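Local coordinates for 2-aminomuconic 6-semialdehyde dehydrogenase (Pseudomonas sp., PDB 7BZV) that oxidises 2-aminomuconic 6-semialdehyde with NAD+ in the meta-cleavage pathway of 2-aminophenol breakdown, working as a tetramer, at the interface of chains A and B. Numbering follows the deposited sequence. Chains: chain A/B, 2-aminomuconic 6-semialdehyde dehydrogenase.

The interface of chains A and B. Residues chain A 127, 129, 135, 482-484; chain B 443, 445, 448.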
# COMPACT_ATOMS: atom_id res chain seq x y z
N LEU A 127 6.12 -13.41 9.29
CA LEU A 127 7.08 -14.41 8.83
C LEU A 127 6.70 -15.75 9.45
O LEU A 127 6.67 -15.89 10.67
CB LEU A 127 8.50 -14.03 9.23
CG LEU A 127 9.66 -14.94 8.82
CD1 LEU A 127 9.71 -15.17 7.35
CD2 LEU A 127 10.96 -14.32 9.35
N LEU A 129 7.31 -19.57 10.52
CA LEU A 129 8.46 -20.36 10.85
C LEU A 129 8.03 -21.81 10.98
O LEU A 129 6.82 -22.14 10.94
CB LEU A 129 9.11 -19.84 12.13
CG LEU A 129 9.39 -18.33 12.14
CD1 LEU A 129 9.63 -17.81 13.53
CD2 LEU A 129 10.59 -18.03 11.22
N ALA A 135 6.75 -15.02 13.30
CA ALA A 135 7.26 -13.73 13.77
C ALA A 135 6.42 -12.62 13.17
O ALA A 135 6.17 -12.60 11.96
CB ALA A 135 8.75 -13.46 13.39
N CYS A 482 10.89 -7.14 15.24
CA CYS A 482 10.61 -8.49 14.78
C CYS A 482 10.42 -9.40 16.00
O CYS A 482 11.38 -9.74 16.70
CB CYS A 482 11.71 -8.98 13.84
SG CYS A 482 11.53 -10.69 13.31
N VAL A 483 9.17 -9.75 16.25
CA VAL A 483 8.75 -10.41 17.48
C VAL A 483 8.41 -11.87 17.18
O VAL A 483 7.42 -12.14 16.50
CB VAL A 483 7.54 -9.71 18.11
CG1 VAL A 483 7.22 -10.35 19.48
CG2 VAL A 483 7.81 -8.22 18.25
N ARG A 484 9.20 -12.79 17.72
CA ARG A 484 8.96 -14.22 17.57
C ARG A 484 7.85 -14.62 18.53
O ARG A 484 7.90 -14.31 19.72
CB ARG A 484 10.22 -15.04 17.86
CG ARG A 484 9.95 -16.55 17.78
CD ARG A 484 11.15 -17.42 18.20
NE ARG A 484 11.38 -18.43 17.18
CZ ARG A 484 10.86 -19.64 17.21
NH1 ARG A 484 10.11 -20.01 18.23
NH2 ARG A 484 11.06 -20.46 16.20
N VAL B 443 12.84 -9.55 19.13
CA VAL B 443 12.33 -9.94 20.43
C VAL B 443 12.21 -11.47 20.50
O VAL B 443 11.51 -12.07 19.69
CB VAL B 443 10.98 -9.31 20.75
CG1 VAL B 443 10.54 -9.82 22.12
CG2 VAL B 443 11.02 -7.77 20.74
N THR B 445 14.33 -13.69 19.72
CA THR B 445 15.01 -14.32 18.60
C THR B 445 16.18 -13.41 18.24
O THR B 445 16.41 -12.37 18.86
CB THR B 445 14.03 -14.54 17.46
OG1 THR B 445 14.63 -15.32 16.44
CG2 THR B 445 13.61 -13.23 16.84
N LEU B 448 16.64 -13.29 12.45
CA LEU B 448 15.51 -13.71 11.61
C LEU B 448 15.22 -12.62 10.59
O LEU B 448 14.89 -11.47 10.96
CB LEU B 448 14.30 -13.96 12.50
CG LEU B 448 13.64 -15.28 12.89
CD1 LEU B 448 12.30 -14.91 13.61
CD2 LEU B 448 13.43 -16.09 11.67
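B:Val443, at the end of strand 440-443, pairs in parallel with A:Val483 of strand 476-485, so that a β-sheet runs on from one subunit into the other. B:Val443 N donates to A:Cys482 O at 2.8 Å. In return B:Val443 O accepts from A:Arg484 N at 3.1 Å. The two valine side chains lie side by side, pointing the same way, with A:Val483 CG2 4.1 Å from B:Val443 CG2. Beyond the bridge, A:Arg484 crosses B:Thr445 at about a right angle and meets it through aliphatic carbons, CB to CB at 3.9 Å.

The apolar part centres on B:Leu448, a loop residue whose forked tip packs over the face of the partner's sheet, against A:Ala135 of strand 134-143 and the loop residue A:Leu129. B:Leu448 CD2 meets A:Leu129 CD2 tip to tip at a tight 3.5 Å. A:Leu129 CG is anti to its carbonyl carbon (chi1 -51°), which turns its methyls toward B:Leu448. The other branch, B:Leu448 CD1, rests on A:Ala135 CB at 3.8 Å. A:Leu127, poorly ordered, adds a less certain contact to the CD2 branch. An alanine in place of B:Leu448 would probably leave a gap facing A:Leu129 and A:Ala135, with the A:Leu129 side chain freer to turn. Repeated by the two-fold, the shared sheet and the leucine contact join the oligomerisation strands of one subunit to its neighbour, and so are likely to contribute to the tetramer, whose assembly NAD+ binding requires.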